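Local coordinates for protein 6-phospho-beta-glucosidase BglT (Thermotoga maritima, PDB 1UP7) that hydrolyses cellobiose 6'-phosphate to glucose 6-phosphate and glucose, using NAD and a manganese ion as cofactors, at residues Gly10-Leu23 against Lys45-Asp57. Residues are numbered along the deposited sequence; the frame is centred on the assembly and turned at random.
Sequences GGSSYTPELVKGLL and KIVVDFVKRLVKD. With NAD (nicotinamide-adenine-dinucleotide), chain I.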
ATOM      1  N   GLY A  10     -38.881 -16.405  -0.043  1.00 17.46           N
ATOM      2  CA  GLY A  10     -40.146 -15.744   0.191  1.00 17.62           C
ATOM      3  C   GLY A  10     -40.918 -16.258   1.396  1.00 17.97           C
ATOM      4  O   GLY A  10     -41.718 -15.531   1.996  1.00 17.87           O
ATOM      5  N   GLY A  11     -40.684 -17.508   1.768  1.00 17.78           N
ATOM      6  CA  GLY A  11     -41.335 -18.066   2.936  1.00 17.79           C
ATOM      7  C   GLY A  11     -40.804 -17.589   4.276  1.00 18.06           C
ATOM      8  O   GLY A  11     -41.335 -18.010   5.296  1.00 18.02           O
ATOM      9  N   SER A  12     -39.770 -16.734   4.303  1.00 17.87           N
ATOM     10  CA  SER A  12     -39.294 -16.174   5.566  1.00 18.13           C
ATOM     11  C   SER A  12     -40.420 -15.482   6.330  1.00 18.39           C
ATOM     12  O   SER A  12     -41.288 -14.822   5.758  1.00 18.08           O
ATOM     13  CB  SER A  12     -38.138 -15.175   5.396  1.00 18.08           C
ATOM     14  OG  SER A  12     -38.017 -14.387   6.569  1.00 18.03           O
ATOM     15  N   SER A  13     -40.396 -15.629   7.647  1.00 18.99           N
ATOM     16  CA  SER A  13     -41.390 -14.952   8.472  1.00 19.79           C
ATOM     17  C   SER A  13     -41.190 -13.440   8.547  1.00 19.76           C
ATOM     18  O   SER A  13     -42.097 -12.744   9.003  1.00 20.13           O
ATOM     19  CB  SER A  13     -41.558 -15.596   9.850  1.00 19.47           C
ATOM     20  OG  SER A  13     -40.423 -15.380  10.661  1.00 23.95           O
ATOM     21  N   TYR A  14     -40.056 -12.934   8.050  1.00 19.91           N
ATOM     22  CA  TYR A  14     -39.839 -11.482   7.957  1.00 20.90           C
ATOM     23  C   TYR A  14     -40.384 -10.850   6.665  1.00 20.28           C
ATOM     24  O   TYR A  14     -40.416  -9.599   6.555  1.00 20.23           O
ATOM     25  CB  TYR A  14     -38.347 -11.100   8.051  1.00 21.31           C
ATOM     26  CG  TYR A  14     -37.614 -11.464   9.308  1.00 24.97           C
ATOM     27  CD1 TYR A  14     -37.803 -10.756  10.504  1.00 27.37           C
ATOM     28  CD2 TYR A  14     -36.682 -12.504   9.297  1.00 29.71           C
ATOM     29  CE1 TYR A  14     -37.078 -11.111  11.664  1.00 30.17           C
ATOM     30  CE2 TYR A  14     -35.970 -12.859  10.433  1.00 31.71           C
ATOM     31  CZ  TYR A  14     -36.164 -12.160  11.606  1.00 32.51           C
ATOM     32  OH  TYR A  14     -35.410 -12.541  12.698  1.00 37.05           O
ATOM     33  N   THR A  15     -40.779 -11.697   5.702  1.00 19.01           N
ATOM     34  CA  THR A  15     -41.250 -11.219   4.393  1.00 17.87           C
ATOM     35  C   THR A  15     -42.304 -10.075   4.486  1.00 17.87           C
ATOM     36  O   THR A  15     -42.172  -9.082   3.788  1.00 17.51           O
ATOM     37  CB  THR A  15     -41.739 -12.412   3.545  1.00 17.14           C
ATOM     38  OG1 THR A  15     -40.601 -13.127   3.048  1.00 14.81           O
ATOM     39  CG2 THR A  15     -42.479 -11.953   2.298  1.00 15.88           C
ATOM     40  N   PRO A  16     -43.310 -10.197   5.362  1.00 17.84           N
ATOM     41  CA  PRO A  16     -44.321  -9.145   5.504  1.00 18.13           C
ATOM     42  C   PRO A  16     -43.689  -7.800   5.835  1.00 18.63           C
ATOM     43  O   PRO A  16     -44.108  -6.787   5.284  1.00 18.77           O
ATOM     44  CB  PRO A  16     -45.178  -9.629   6.688  1.00 17.53           C
ATOM     45  CG  PRO A  16     -45.011 -11.111   6.687  1.00 17.07           C
ATOM     46  CD  PRO A  16     -43.564 -11.297   6.324  1.00 17.66           C
ATOM     47  N   GLU A  17     -42.680  -7.790   6.701  1.00 19.04           N
ATOM     48  CA  GLU A  17     -41.959  -6.552   7.017  1.00 19.82           C
ATOM     49  C   GLU A  17     -41.172  -6.028   5.825  1.00 19.20           C
ATOM     50  O   GLU A  17     -41.185  -4.826   5.557  1.00 19.63           O
ATOM     51  CB  GLU A  17     -41.057  -6.731   8.264  1.00 20.58           C
ATOM     52  CG  GLU A  17     -40.877  -5.493   9.136  1.00 24.23           C
ATOM     53  CD  GLU A  17     -42.126  -5.070   9.930  1.00 29.39           C
ATOM     54  OE1 GLU A  17     -42.738  -5.895  10.674  1.00 32.04           O
ATOM     55  OE2 GLU A  17     -42.486  -3.870   9.838  1.00 31.42           O
ATOM     56  N   LEU A  18     -40.496  -6.904   5.091  1.00 18.46           N
ATOM     57  CA  LEU A  18     -39.853  -6.464   3.855  1.00 17.95           C
ATOM     58  C   LEU A  18     -40.834  -5.784   2.906  1.00 17.90           C
ATOM     59  O   LEU A  18     -40.557  -4.713   2.367  1.00 17.88           O
ATOM     60  CB  LEU A  18     -39.179  -7.615   3.145  1.00 17.61           C
ATOM     61  CG  LEU A  18     -38.540  -7.268   1.807  1.00 16.67           C
ATOM     62  CD1 LEU A  18     -37.246  -6.491   2.007  1.00 13.70           C
ATOM     63  CD2 LEU A  18     -38.306  -8.597   1.082  1.00 16.54           C
ATOM     64  N   VAL A  19     -41.988  -6.408   2.739  1.00 17.65           N
ATOM     65  CA  VAL A  19     -43.026  -5.907   1.861  1.00 17.85           C
ATOM     66  C   VAL A  19     -43.551  -4.524   2.314  1.00 18.14           C
ATOM     67  O   VAL A  19     -43.758  -3.613   1.491  1.00 18.09           O
ATOM     68  CB  VAL A  19     -44.136  -6.972   1.745  1.00 17.32           C
ATOM     69  CG1 VAL A  19     -45.379  -6.398   1.179  1.00 15.31           C
ATOM     70  CG2 VAL A  19     -43.618  -8.117   0.878  1.00 17.69           C
ATOM     71  N   LYS A  20     -43.749  -4.380   3.621  1.00 18.32           N
ATOM     72  CA  LYS A  20     -44.115  -3.108   4.228  1.00 18.99           C
ATOM     73  C   LYS A  20     -43.092  -2.029   3.859  1.00 18.46           C
ATOM     74  O   LYS A  20     -43.457  -0.951   3.426  1.00 18.34           O
ATOM     75  CB  LYS A  20     -44.219  -3.269   5.755  1.00 19.59           C
ATOM     76  CG  LYS A  20     -44.167  -1.972   6.585  1.00 21.12           C
ATOM     77  CD  LYS A  20     -45.368  -1.867   7.496  1.00 25.09           C
ATOM     78  CE  LYS A  20     -45.202  -0.773   8.585  1.00 28.17           C
ATOM     79  NZ  LYS A  20     -44.266  -1.231   9.694  1.00 29.62           N
ATOM     80  N   GLY A  21     -41.816  -2.344   4.033  1.00 18.00           N
ATOM     81  CA  GLY A  21     -40.735  -1.494   3.570  1.00 17.94           C
ATOM     82  C   GLY A  21     -40.812  -1.128   2.094  1.00 18.23           C
ATOM     83  O   GLY A  21     -40.693   0.037   1.738  1.00 18.40           O
ATOM     84  N   LEU A  22     -41.020  -2.116   1.231  1.00 18.16           N
ATOM     85  CA  LEU A  22     -41.126  -1.872  -0.201  1.00 18.11           C
ATOM     86  C   LEU A  22     -42.349  -1.018  -0.544  1.00 18.52           C
ATOM     87  O   LEU A  22     -42.280  -0.166  -1.426  1.00 18.71           O
ATOM     88  CB  LEU A  22     -41.103  -3.181  -0.998  1.00 17.28           C
ATOM     89  CG  LEU A  22     -39.806  -3.993  -0.893  1.00 17.00           C
ATOM     90  CD1 LEU A  22     -39.931  -5.385  -1.576  1.00 15.74           C
ATOM     91  CD2 LEU A  22     -38.645  -3.204  -1.468  1.00 15.01           C
ATOM     92  N   LEU A  23     -43.450  -1.225   0.175  1.00 18.64           N
ATOM     93  CA  LEU A  23     -44.637  -0.404  -0.006  1.00 18.92           C
ATOM     94  C   LEU A  23     -44.336   1.049   0.316  1.00 19.11           C
ATOM     95  O   LEU A  23     -44.783   1.940  -0.391  1.00 18.91           O
ATOM     96  CB  LEU A  23     -45.800  -0.898   0.869  1.00 18.23           C
ATOM     97  CG  LEU A  23     -46.585  -2.140   0.394  1.00 19.45           C
ATOM     98  CD1 LEU A  23     -47.421  -2.738   1.551  1.00 17.85           C
ATOM     99  CD2 LEU A  23     -47.440  -1.916  -0.875  1.00 14.99           C
ATOM    100  N   LYS A  45     -46.474 -19.934   0.223  1.00 19.06           N
ATOM    101  CA  LYS A  45     -47.810 -19.592  -0.244  1.00 19.35           C
ATOM    102  C   LYS A  45     -48.644 -18.913   0.854  1.00 19.50           C
ATOM    103  O   LYS A  45     -49.362 -17.947   0.590  1.00 19.40           O
ATOM    104  CB  LYS A  45     -48.516 -20.836  -0.779  1.00 19.32           C
ATOM    105  CG  LYS A  45     -50.028 -20.718  -0.952  1.00 19.68           C
ATOM    106  CD  LYS A  45     -50.372 -20.040  -2.281  1.00 22.63           C
ATOM    107  CE  LYS A  45     -51.870 -20.203  -2.605  1.00 24.96           C
ATOM    108  NZ  LYS A  45     -52.351 -19.077  -3.470  1.00 25.42           N
ATOM    109  N   ILE A  46     -48.543 -19.414   2.085  1.00 19.46           N
ATOM    110  CA  ILE A  46     -49.214 -18.788   3.224  1.00 19.26           C
ATOM    111  C   ILE A  46     -48.704 -17.359   3.419  1.00 19.10           C
ATOM    112  O   ILE A  46     -49.498 -16.432   3.550  1.00 19.36           O
ATOM    113  CB  ILE A  46     -49.036 -19.612   4.536  1.00 19.11           C
ATOM    114  CG1 ILE A  46     -49.905 -20.875   4.518  1.00 20.01           C
ATOM    115  CG2 ILE A  46     -49.360 -18.773   5.783  1.00 18.61           C
ATOM    116  CD1 ILE A  46     -49.210 -22.066   5.234  1.00 22.89           C
ATOM    117  N   VAL A  47     -47.390 -17.186   3.407  1.00 18.33           N
ATOM    118  CA  VAL A  47     -46.801 -15.877   3.600  1.00 18.33           C
ATOM    119  C   VAL A  47     -47.158 -14.905   2.470  1.00 18.29           C
ATOM    120  O   VAL A  47     -47.531 -13.765   2.745  1.00 18.26           O
ATOM    121  CB  VAL A  47     -45.273 -15.979   3.810  1.00 18.32           C
ATOM    122  CG1 VAL A  47     -44.677 -14.597   4.000  1.00 18.30           C
ATOM    123  CG2 VAL A  47     -44.963 -16.881   4.992  1.00 16.14           C
ATOM    124  N   VAL A  48     -47.069 -15.366   1.219  1.00 18.18           N
ATOM    125  CA  VAL A  48     -47.377 -14.532   0.052  1.00 17.89           C
ATOM    126  C   VAL A  48     -48.875 -14.169  -0.053  1.00 18.25           C
ATOM    127  O   VAL A  48     -49.225 -13.061  -0.498  1.00 17.93           O
ATOM    128  CB  VAL A  48     -46.810 -15.115  -1.249  1.00 17.63           C
ATOM    129  CG1 VAL A  48     -47.348 -14.373  -2.481  1.00 16.88           C
ATOM    130  CG2 VAL A  48     -45.281 -15.048  -1.207  1.00 15.99           C
ATOM    131  N   ASP A  49     -49.758 -15.063   0.393  1.00 18.30           N
ATOM    132  CA  ASP A  49     -51.178 -14.730   0.420  1.00 18.66           C
ATOM    133  C   ASP A  49     -51.428 -13.600   1.408  1.00 18.71           C
ATOM    134  O   ASP A  49     -52.232 -12.714   1.152  1.00 18.32           O
ATOM    135  CB  ASP A  49     -52.063 -15.904   0.830  1.00 18.88           C
ATOM    136  CG  ASP A  49     -52.301 -16.883  -0.290  1.00 20.53           C
ATOM    137  OD1 ASP A  49     -51.958 -16.573  -1.449  1.00 23.05           O
ATOM    138  OD2 ASP A  49     -52.807 -18.010  -0.099  1.00 21.21           O
ATOM    139  N   PHE A  50     -50.750 -13.651   2.555  1.00 18.61           N
ATOM    140  CA  PHE A  50     -50.797 -12.561   3.520  1.00 18.64           C
ATOM    141  C   PHE A  50     -50.205 -11.273   2.906  1.00 18.67           C
ATOM    142  O   PHE A  50     -50.814 -10.208   3.013  1.00 18.65           O
ATOM    143  CB  PHE A  50     -50.111 -12.973   4.837  1.00 18.39           C
ATOM    144  CG  PHE A  50     -49.999 -11.871   5.878  1.00 18.54           C
ATOM    145  CD1 PHE A  50     -51.061 -11.020   6.162  1.00 18.97           C
ATOM    146  CD2 PHE A  50     -48.831 -11.728   6.617  1.00 18.70           C
ATOM    147  CE1 PHE A  50     -50.950 -10.018   7.148  1.00 18.31           C
ATOM    148  CE2 PHE A  50     -48.722 -10.742   7.607  1.00 18.47           C
ATOM    149  CZ  PHE A  50     -49.781  -9.880   7.860  1.00 17.80           C
ATOM    150  N   VAL A  51     -49.063 -11.391   2.233  1.00 18.38           N
ATOM    151  CA  VAL A  51     -48.458 -10.272   1.514  1.00 18.81           C
ATOM    152  C   VAL A  51     -49.427  -9.583   0.555  1.00 19.20           C
ATOM    153  O   VAL A  51     -49.527  -8.342   0.575  1.00 19.22           O
ATOM    154  CB  VAL A  51     -47.147 -10.678   0.755  1.00 18.91           C
ATOM    155  CG1 VAL A  51     -46.694  -9.560  -0.202  1.00 17.93           C
ATOM    156  CG2 VAL A  51     -46.063 -11.003   1.728  1.00 18.02           C
ATOM    157  N   LYS A  52     -50.140 -10.380  -0.253  1.00 19.41           N
ATOM    158  CA  LYS A  52     -51.120  -9.863  -1.216  1.00 19.67           C
ATOM    159  C   LYS A  52     -52.200  -9.050  -0.527  1.00 19.45           C
ATOM    160  O   LYS A  52     -52.690  -8.051  -1.071  1.00 19.28           O
ATOM    161  CB  LYS A  52     -51.785 -10.996  -2.008  1.00 20.22           C
ATOM    162  CG  LYS A  52     -50.934 -11.596  -3.118  1.00 21.43           C
ATOM    163  CD  LYS A  52     -51.771 -12.454  -4.041  1.00 24.01           C
ATOM    164  CE  LYS A  52     -50.903 -13.138  -5.106  1.00 26.07           C
ATOM    165  NZ  LYS A  52     -50.533 -14.587  -4.840  1.00 27.35           N
ATOM    166  N   ARG A  53     -52.591  -9.490   0.661  1.00 19.34           N
ATOM    167  CA  ARG A  53     -53.595  -8.787   1.461  1.00 19.35           C
ATOM    168  C   ARG A  53     -53.051  -7.413   1.912  1.00 19.45           C
ATOM    169  O   ARG A  53     -53.796  -6.439   1.952  1.00 19.55           O
ATOM    170  CB  ARG A  53     -53.967  -9.619   2.676  1.00 19.26           C
ATOM    171  CG  ARG A  53     -55.407 -10.068   2.777  1.00 20.65           C
ATOM    172  CD  ARG A  53     -55.638 -11.511   3.231  1.00 19.93           C
ATOM    173  NE  ARG A  53     -55.017 -11.852   4.515  1.00 21.41           N
ATOM    174  CZ  ARG A  53     -54.328 -12.985   4.754  1.00 20.55           C
ATOM    175  NH1 ARG A  53     -54.163 -13.897   3.818  1.00 18.56           N
ATOM    176  NH2 ARG A  53     -53.811 -13.211   5.947  1.00 21.14           N
ATOM    177  N   LEU A  54     -51.759  -7.330   2.233  1.00 18.96           N
ATOM    178  CA  LEU A  54     -51.147  -6.061   2.638  1.00 19.28           C
ATOM    179  C   LEU A  54     -50.855  -5.114   1.477  1.00 19.33           C
ATOM    180  O   LEU A  54     -50.900  -3.894   1.653  1.00 19.28           O
ATOM    181  CB  LEU A  54     -49.826  -6.250   3.424  1.00 19.43           C
ATOM    182  CG  LEU A  54     -49.804  -7.067   4.718  1.00 19.33           C
ATOM    183  CD1 LEU A  54     -48.439  -7.665   4.924  1.00 18.89           C
ATOM    184  CD2 LEU A  54     -50.259  -6.252   5.936  1.00 17.90           C
ATOM    185  N   VAL A  55     -50.530  -5.677   0.317  1.00 18.92           N
ATOM    186  CA  VAL A  55     -50.142  -4.888  -0.835  1.00 18.31           C
ATOM    187  C   VAL A  55     -51.314  -4.152  -1.465  1.00 18.53           C
ATOM    188  O   VAL A  55     -51.138  -3.076  -2.012  1.00 18.41           O
ATOM    189  CB  VAL A  55     -49.352  -5.722  -1.854  1.00 17.78           C
ATOM    190  CG1 VAL A  55     -49.175  -4.971  -3.157  1.00 15.34           C
ATOM    191  CG2 VAL A  55     -48.028  -6.105  -1.252  1.00 14.89           C
ATOM    192  N   LYS A  56     -52.516  -4.689  -1.315  1.00 17.61           N
ATOM    193  CA  LYS A  56     -53.715  -3.975  -1.737  1.00 17.29           C
ATOM    194  C   LYS A  56     -53.597  -3.500  -3.192  1.00 17.25           C
ATOM    195  O   LYS A  56     -54.069  -2.414  -3.536  1.00 16.56           O
ATOM    196  CB  LYS A  56     -53.974  -2.797  -0.792  1.00 16.84           C
ATOM    197  CG  LYS A  56     -54.730  -3.158   0.456  1.00 17.30           C
ATOM    198  CD  LYS A  56     -54.738  -2.009   1.472  1.00 19.11           C
ATOM    199  CE  LYS A  56     -54.296  -2.471   2.861  1.00 20.44           C
ATOM    200  NZ  LYS A  56     -55.294  -2.086   3.915  1.00 22.32           N
ATOM    201  N   ASP A  57     -52.927  -4.315  -4.016  1.00 17.59           N
ATOM    202  CA  ASP A  57     -52.744  -4.093  -5.460  1.00 18.61           C
ATOM    203  C   ASP A  57     -51.862  -2.906  -5.842  1.00 18.63           C
ATOM    204  O   ASP A  57     -51.941  -2.391  -6.942  1.00 18.50           O
ATOM    205  CB  ASP A  57     -54.094  -4.049  -6.206  1.00 19.10           C
ATOM    206  CG  ASP A  57     -54.002  -4.619  -7.617  1.00 21.65           C
ATOM    207  OD1 ASP A  57     -53.365  -5.687  -7.797  1.00 25.12           O
ATOM    208  OD2 ASP A  57     -54.525  -4.067  -8.617  1.00 24.63           O
TER
HETATM  209  PA  NAD I1416     -35.832 -18.984   7.563  1.00 39.58           P
HETATM  210  O1A NAD I1416     -35.483 -20.295   8.144  1.00 39.58           O
HETATM  211  O2A NAD I1416     -37.308 -18.557   7.720  1.00 42.49           O
HETATM  212  O5B NAD I1416     -35.441 -19.119   5.997  1.00 36.88           O
HETATM  213  C5B NAD I1416     -36.039 -18.268   5.053  1.00 31.06           C
HETATM  214  C4B NAD I1416     -36.575 -19.077   3.879  1.00 27.54           C
HETATM  215  O4B NAD I1416     -35.503 -19.564   3.076  1.00 29.02           O
HETATM  216  C3B NAD I1416     -37.412 -20.292   4.258  1.00 26.05           C
HETATM  217  O3B NAD I1416     -38.725 -20.091   3.757  1.00 21.96           O
HETATM  218  C2B NAD I1416     -36.727 -21.470   3.561  1.00 25.76           C
HETATM  219  O2B NAD I1416     -37.655 -22.385   3.015  1.00 23.91           O
HETATM  220  C1B NAD I1416     -35.993 -20.750   2.443  1.00 26.16           C
HETATM  221  N9A NAD I1416     -34.862 -21.474   1.871  1.00 26.81           N
HETATM  222  C8A NAD I1416     -33.960 -22.332   2.473  1.00 24.99           C
HETATM  223  N7A NAD I1416     -33.081 -22.701   1.515  1.00 27.63           N
HETATM  224  C5A NAD I1416     -33.358 -22.073   0.358  1.00 25.50           C
HETATM  225  C6A NAD I1416     -32.797 -22.100  -0.913  1.00 27.10           C
HETATM  226  N6A NAD I1416     -31.736 -22.849  -1.193  1.00 24.93           N
HETATM  227  N1A NAD I1416     -33.365 -21.328  -1.919  1.00 26.83           N
HETATM  228  C2A NAD I1416     -34.486 -20.556  -1.666  1.00 25.65           C
HETATM  229  N3A NAD I1416     -35.049 -20.563  -0.412  1.00 25.38           N
HETATM  230  C4A NAD I1416     -34.493 -21.307   0.570  1.00 26.29           C
HETATM  231  O3  NAD I1416     -34.851 -17.921   8.268  1.00 39.74           O
HETATM  232  PN  NAD I1416     -35.024 -16.335   8.410  1.00 36.98           P
HETATM  233  O1N NAD I1416     -35.031 -16.120   9.879  1.00 41.41           O
HETATM  234  O2N NAD I1416     -36.081 -15.784   7.590  1.00 39.33           O
HETATM  235  O5D NAD I1416     -33.684 -15.741   7.771  1.00 39.15           O
HETATM  236  C5D NAD I1416     -33.142 -16.136   6.524  1.00 36.12           C
HETATM  237  C4D NAD I1416     -31.670 -15.693   6.485  1.00 37.30           C
HETATM  238  O4D NAD I1416     -31.515 -14.279   6.600  1.00 36.78           O
HETATM  239  C3D NAD I1416     -30.864 -16.284   7.632  1.00 35.07           C
HETATM  240  O3D NAD I1416     -29.634 -16.643   7.078  1.00 35.30           O
HETATM  241  C2D NAD I1416     -30.701 -15.140   8.627  1.00 35.83           C
HETATM  242  O2D NAD I1416     -29.530 -15.197   9.424  1.00 33.84           O
HETATM  243  C1D NAD I1416     -30.786 -13.896   7.771  1.00 37.91           C
HETATM  244  N1N NAD I1416     -31.653 -12.901   8.407  1.00 43.50           N
HETATM  245  C2N NAD I1416     -32.667 -12.418   7.610  1.00 44.47           C
HETATM  246  C3N NAD I1416     -33.556 -11.480   8.071  1.00 47.55           C
HETATM  247  C7N NAD I1416     -34.656 -11.010   7.147  1.00 50.35           C
HETATM  248  O7N NAD I1416     -35.008  -9.646   7.011  1.00 51.89           O
HETATM  249  N7N NAD I1416     -35.305 -11.935   6.424  1.00 52.29           N
HETATM  250  C4N NAD I1416     -33.396 -11.031   9.385  1.00 49.80           C
HETATM  251  C5N NAD I1416     -32.361 -11.507  10.215  1.00 47.38           C
HETATM  252  C6N NAD I1416     -31.481 -12.460   9.703  1.00 46.00           C
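Val47 pushes CG1 into the bend of the dinucleotide-binding loop, 3.7 Å from Gly10 O and equally near Thr15 CB, while CG2 lies by Gly11 O. This is the start of a Rossmann fold: loop 10-14 follows the first strand, 4-8, and helices 15-25 and 41-55 run side by side on one face of the parallel sheet, their segment axes 28° apart. Next along the seam comes Val19. Its CB is near Val51 CG1; CG1, anti to the backbone N (chi1 164°), goes on to Val55 CG2 at 3.6 Å, and CG2 drops onto Val51 CG1. Strand 33-37 closes the seam from the sheet side, where Phe36 touches Thr15 and Val19. On the other flank the Pro16 side chain lies across that of Phe50, CB 3.8 Å from CE2, and Tyr278 of helix 263-278 packs against both. Further on, Leu23 lays CD1 against Leu54 O and CD2 against Val55 CA.

No hydrogen bond joins 10-23 to 45-57; around the loop, polar contacts are made within it and to NAD. Thr15 OG1 donates to Gly10 O from well above the carbonyl plane, tying the loop's start to the helix. Tyr14 turns its ring onto the nicotinamide, C4N sitting 3.3 Å above the ring plane toward its rim, and also touches glucose 6-phosphate. With the ring cut back to an alanine, C4N and the carboxamide side of the nicotinamide would probably lose their aromatic cover and be freer to shift. Ser12 OG serves both sides: it accepts from Tyr14 N in a capping bond with an N-H...O angle of 160°, and donates to the phosphate oxygen O2N of NAD at 2.6 Å.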